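Fructose-bisphosphate aldolase (Plasmodium falciparum, PDB 4TR9) is a class I fructose-bisphosphate aldolase, a TIM-barrel protein that assembles as four chains. Local coordinates at residues 151-157 / 193-199. Sequence-based numbering, arbitrary orientation.
With 38D (N'-[(E)-(2,4-dichlorophenyl)methylidene]-3,4-dihydroxybenzohydrazide), chain K.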
ATOM      1  N   ALA A 151      25.714 -10.333  -5.846  1.00 37.82           N
ATOM      2  CA  ALA A 151      25.832  -8.886  -5.993  1.00 40.10           C
ATOM      3  C   ALA A 151      25.439  -8.147  -4.718  1.00 37.82           C
ATOM      4  O   ALA A 151      24.901  -8.742  -3.785  1.00 35.07           O
ATOM      5  CB  ALA A 151      24.982  -8.407  -7.161  1.00 37.16           C
ATOM      6  N   LYS A 152      25.710  -6.845  -4.687  1.00 37.02           N
ATOM      7  CA  LYS A 152      25.393  -6.025  -3.523  1.00 36.41           C
ATOM      8  C   LYS A 152      24.851  -4.655  -3.938  1.00 35.87           C
ATOM      9  O   LYS A 152      25.194  -4.136  -4.998  1.00 41.69           O
ATOM     10  CB  LYS A 152      26.627  -5.857  -2.638  1.00 36.43           C
ATOM     11  CG  LYS A 152      26.305  -5.582  -1.179  1.00 45.01           C
ATOM     12  CD  LYS A 152      27.251  -4.552  -0.602  1.00 50.43           C
ATOM     13  CE  LYS A 152      27.148  -3.250  -1.372  1.00 51.56           C
ATOM     14  NZ  LYS A 152      28.044  -2.206  -0.821  1.00 68.19           N
ATOM     15  N   TRP A 153      24.013  -4.076  -3.084  1.00 32.58           N
ATOM     16  CA  TRP A 153      23.309  -2.834  -3.387  1.00 40.17           C
ATOM     17  C   TRP A 153      22.993  -2.115  -2.082  1.00 39.48           C
ATOM     18  O   TRP A 153      22.107  -2.530  -1.336  1.00 35.03           O
ATOM     19  CB  TRP A 153      22.037  -3.141  -4.185  1.00 43.06           C
ATOM     20  CG  TRP A 153      21.102  -1.991  -4.487  1.00 41.12           C
ATOM     21  CD1 TRP A 153      20.379  -1.258  -3.590  1.00 41.72           C
ATOM     22  CD2 TRP A 153      20.736  -1.503  -5.785  1.00 41.47           C
ATOM     23  NE1 TRP A 153      19.613  -0.325  -4.245  1.00 42.84           N
ATOM     24  CE2 TRP A 153      19.812  -0.455  -5.594  1.00 46.31           C
ATOM     25  CE3 TRP A 153      21.114  -1.837  -7.091  1.00 40.04           C
ATOM     26  CZ2 TRP A 153      19.256   0.257  -6.658  1.00 47.72           C
ATOM     27  CZ3 TRP A 153      20.560  -1.130  -8.146  1.00 45.47           C
ATOM     28  CH2 TRP A 153      19.641  -0.096  -7.924  1.00 47.59           C
ATOM     29  N   ARG A 154      23.725  -1.042  -1.805  1.00 34.85           N
ATOM     30  CA  ARG A 154      23.622  -0.356  -0.520  1.00 33.31           C
ATOM     31  C   ARG A 154      22.665   0.832  -0.546  1.00 38.40           C
ATOM     32  O   ARG A 154      22.810   1.744  -1.357  1.00 41.16           O
ATOM     33  CB  ARG A 154      25.004   0.111  -0.062  1.00 42.52           C
ATOM     34  CG  ARG A 154      24.993   0.954   1.203  1.00 45.22           C
ATOM     35  CD  ARG A 154      26.408   1.277   1.653  1.00 55.57           C
ATOM     36  NE  ARG A 154      26.437   2.134   2.833  1.00 55.27           N
ATOM     37  CZ  ARG A 154      26.588   3.454   2.795  1.00 67.05           C
ATOM     38  NH1 ARG A 154      26.605   4.154   3.920  1.00 68.10           N
ATOM     39  NH2 ARG A 154      26.723   4.075   1.630  1.00 73.98           N
ATOM     40  N   THR A 155      21.691   0.812   0.358  1.00 42.28           N
ATOM     41  CA  THR A 155      20.776   1.933   0.532  1.00 36.58           C
ATOM     42  C   THR A 155      20.929   2.488   1.944  1.00 37.41           C
ATOM     43  O   THR A 155      21.284   1.757   2.868  1.00 36.21           O
ATOM     44  CB  THR A 155      19.314   1.521   0.287  1.00 40.68           C
ATOM     45  OG1 THR A 155      19.256   0.560  -0.774  1.00 57.16           O
ATOM     46  CG2 THR A 155      18.475   2.734  -0.087  1.00 51.13           C
ATOM     47  N   VAL A 156      20.666   3.780   2.110  1.00 30.03           N
ATOM     48  CA  VAL A 156      20.908   4.442   3.386  1.00 33.51           C
ATOM     49  C   VAL A 156      19.669   5.147   3.932  1.00 37.71           C
ATOM     50  O   VAL A 156      19.026   5.929   3.231  1.00 34.60           O
ATOM     51  CB  VAL A 156      22.056   5.466   3.264  1.00 38.38           C
ATOM     52  CG1 VAL A 156      22.153   6.320   4.516  1.00 44.06           C
ATOM     53  CG2 VAL A 156      23.371   4.755   2.993  1.00 41.35           C
ATOM     54  N   LEU A 157      19.339   4.858   5.188  1.00 38.99           N
ATOM     55  CA  LEU A 157      18.262   5.552   5.886  1.00 38.42           C
ATOM     56  C   LEU A 157      18.807   6.268   7.119  1.00 40.72           C
ATOM     57  O   LEU A 157      19.782   5.825   7.726  1.00 47.24           O
ATOM     58  CB  LEU A 157      17.151   4.580   6.292  1.00 34.43           C
ATOM     59  CG  LEU A 157      16.428   3.815   5.180  1.00 35.66           C
ATOM     60  CD1 LEU A 157      17.118   2.488   4.888  1.00 36.86           C
ATOM     61  CD2 LEU A 157      14.968   3.598   5.544  1.00 43.96           C
ATOM     62  N   ILE A 193      22.426  -9.280  -2.386  1.00 42.08           N
ATOM     63  CA  ILE A 193      22.564  -8.912  -0.985  1.00 33.89           C
ATOM     64  C   ILE A 193      21.809  -7.612  -0.731  1.00 42.35           C
ATOM     65  O   ILE A 193      22.250  -6.534  -1.131  1.00 42.15           O
ATOM     66  CB  ILE A 193      24.037  -8.753  -0.570  1.00 34.10           C
ATOM     67  CG1 ILE A 193      24.767 -10.092  -0.687  1.00 40.26           C
ATOM     68  CG2 ILE A 193      24.136  -8.230   0.851  1.00 40.19           C
ATOM     69  CD1 ILE A 193      26.178 -10.064  -0.144  1.00 36.00           C
ATOM     70  N   VAL A 194      20.657  -7.728  -0.080  1.00 40.89           N
ATOM     71  CA  VAL A 194      19.814  -6.574   0.202  1.00 38.89           C
ATOM     72  C   VAL A 194      20.334  -5.809   1.413  1.00 39.86           C
ATOM     73  O   VAL A 194      20.343  -6.329   2.527  1.00 40.23           O
ATOM     74  CB  VAL A 194      18.355  -6.995   0.446  1.00 33.56           C
ATOM     75  CG1 VAL A 194      17.495  -5.780   0.750  1.00 38.05           C
ATOM     76  CG2 VAL A 194      17.818  -7.751  -0.759  1.00 28.12           C
ATOM     77  N   GLU A 195      20.768  -4.572   1.189  1.00 29.07           N
ATOM     78  CA  GLU A 195      21.351  -3.771   2.258  1.00 32.90           C
ATOM     79  C   GLU A 195      20.572  -2.481   2.507  1.00 32.66           C
ATOM     80  O   GLU A 195      20.849  -1.453   1.889  1.00 34.83           O
ATOM     81  CB  GLU A 195      22.813  -3.443   1.938  1.00 37.24           C
ATOM     82  CG  GLU A 195      23.536  -2.676   3.037  1.00 35.25           C
ATOM     83  CD  GLU A 195      24.961  -2.324   2.662  1.00 48.37           C
ATOM     84  OE1 GLU A 195      25.438  -2.808   1.614  1.00 50.47           O
ATOM     85  OE2 GLU A 195      25.606  -1.560   3.413  1.00 54.50           O
ATOM     86  N   PRO A 196      19.579  -2.540   3.406  1.00 32.67           N
ATOM     87  CA  PRO A 196      18.876  -1.344   3.874  1.00 34.24           C
ATOM     88  C   PRO A 196      19.534  -0.771   5.127  1.00 35.24           C
ATOM     89  O   PRO A 196      18.963  -0.850   6.214  1.00 41.00           O
ATOM     90  CB  PRO A 196      17.474  -1.869   4.179  1.00 34.52           C
ATOM     91  CG  PRO A 196      17.714  -3.275   4.629  1.00 34.39           C
ATOM     92  CD  PRO A 196      18.933  -3.776   3.885  1.00 30.26           C
ATOM     93  N   GLU A 197      20.727  -0.205   4.973  1.00 32.83           N
ATOM     94  CA  GLU A 197      21.486   0.280   6.119  1.00 37.91           C
ATOM     95  C   GLU A 197      20.845   1.495   6.775  1.00 42.42           C
ATOM     96  O   GLU A 197      20.623   2.522   6.133  1.00 43.93           O
ATOM     97  CB  GLU A 197      22.920   0.624   5.715  1.00 41.29           C
ATOM     98  CG  GLU A 197      23.753   1.171   6.867  1.00 50.22           C
ATOM     99  CD  GLU A 197      25.142   1.596   6.441  1.00 57.56           C
ATOM    100  OE1 GLU A 197      25.453   1.498   5.235  1.00 55.56           O
ATOM    101  OE2 GLU A 197      25.923   2.031   7.313  1.00 61.44           O
ATOM    102  N   ILE A 198      20.552   1.365   8.065  1.00 34.65           N
ATOM    103  CA  ILE A 198      20.092   2.489   8.864  1.00 38.25           C
ATOM    104  C   ILE A 198      21.259   3.051   9.669  1.00 42.10           C
ATOM    105  O   ILE A 198      21.833   2.356  10.509  1.00 49.27           O
ATOM    106  CB  ILE A 198      18.955   2.084   9.815  1.00 41.63           C
ATOM    107  CG1 ILE A 198      17.752   1.573   9.021  1.00 34.23           C
ATOM    108  CG2 ILE A 198      18.555   3.256  10.688  1.00 40.45           C
ATOM    109  CD1 ILE A 198      16.584   1.165   9.885  1.00 38.58           C
ATOM    110  N   LEU A 199      21.609   4.305   9.403  1.00 36.06           N
ATOM    111  CA  LEU A 199      22.735   4.948  10.074  1.00 43.21           C
ATOM    112  C   LEU A 199      22.508   5.070  11.578  1.00 45.63           C
ATOM    113  O   LEU A 199      21.398   5.353  12.027  1.00 50.64           O
ATOM    114  CB  LEU A 199      22.990   6.332   9.476  1.00 48.89           C
ATOM    115  CG  LEU A 199      23.387   6.367   8.000  1.00 50.63           C
ATOM    116  CD1 LEU A 199      23.688   7.790   7.559  1.00 58.06           C
ATOM    117  CD2 LEU A 199      24.580   5.459   7.749  1.00 52.40           C
TER
HETATM  118  N12 38D K 401      30.687   5.170   0.686  0.85 78.90           N
HETATM  119  C13 38D K 401      30.839   5.713   2.007  0.85 78.90           C
HETATM  120  C15 38D K 401      31.220   7.923   0.913  0.85 78.90           C
HETATM  121  C17 38D K 401      30.659   9.995   1.974  0.85 78.90           C
HETATM  122  C20 38D K 401      30.248   7.932   3.122  0.85 78.90           C
HETATM  123  C01 38D K 401      29.905   1.002   1.496  0.85 78.90           C
HETATM  124  C02 38D K 401      29.678  -0.334   1.828  0.85 78.90           C
HETATM  125  O03 38D K 401      28.876  -0.687   2.934  0.85 78.90           O
HETATM  126  C04 38D K 401      30.251  -1.336   1.058  0.85 78.90           C
HETATM  127  C05 38D K 401      31.040  -1.012  -0.031  0.85 78.90           C
HETATM  128  C06 38D K 401      31.266   0.313  -0.363  0.85 78.90           C
HETATM  129  O07 38D K 401      30.039  -2.698   1.374  0.85 78.90           O
HETATM  130  C08 38D K 401      30.693   1.312   0.395  0.85 78.90           C
HETATM  131  C09 38D K 401      30.976   2.766   0.002  0.85 78.90           C
HETATM  132  O10 38D K 401      31.605   3.012  -1.021  0.85 78.90           O
HETATM  133  N11 38D K 401      30.495   3.800   0.877  0.85 78.90           N
HETATM  134  C14 38D K 401      30.759   7.236   2.020  0.85 78.90           C
HETATM  135  C16 38D K 401      31.169   9.307   0.885  0.85 78.90           C
HETATM  136 CL1  38D K 401      30.607  11.734   1.912  0.85 78.90          CL
HETATM  137  C19 38D K 401      30.198   9.320   3.091  0.85 78.90           C
HETATM  138 CL2  38D K 401      29.662   7.101   4.538  0.85 78.90          CL
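R154 and E197 meet in a salt bridge on the inner face of a TIM barrel, where strands 150-157 and 191-198 run side by side as the two parallel strands of a beta-alpha-beta unit linked through helix 168-187. K152, R154, V156, I193, E195 and E197 point to this face; W153, T155, L157 and I198 point to the other, where helix 168-187 covers W153, T155 and L157. Followed outward, R154 first lays CB against E195 OE1 (3.4 Å) and then CG against E195 OE2 (3.4 Å), using the carboxylate of E195 on the adjacent strand as a side wall. CD touches both E195 OE2 and the hydroxyl oxygen O03 of 38D. The chain is extended, with CG anti to the backbone N (chi1 174°), and this carries NE out to E197 OE1 at 2.7 Å, a bond that reaches the oxygen nearly along its C-O axis although the guanidinium and carboxylate planes stand 64° apart. NH1 adds a weak bond to the same oxygen, whereas NH2 approaches N11 of 38D, which lies over one face of the guanidinium. E195 is gripped more loosely: its ion pairs with K152 NZ and R154 NE are long, and its OE2 takes a weak hydrogen bond from O03. K152 bends at chi2 and chi3 across E195, and its NZ comes 3.0 Å from O07 of 38D while also pairing with D40. K152, R154, E195 and E197 thus form a salt-bridge network. Beneath it the backbones are joined by bonds such as T155 N to E195 O and L157 N to E197 O. Farther along, V156 CG1 packs against L199 CG at 3.7 Å, and L199 N donates to L157 O at 2.9 Å.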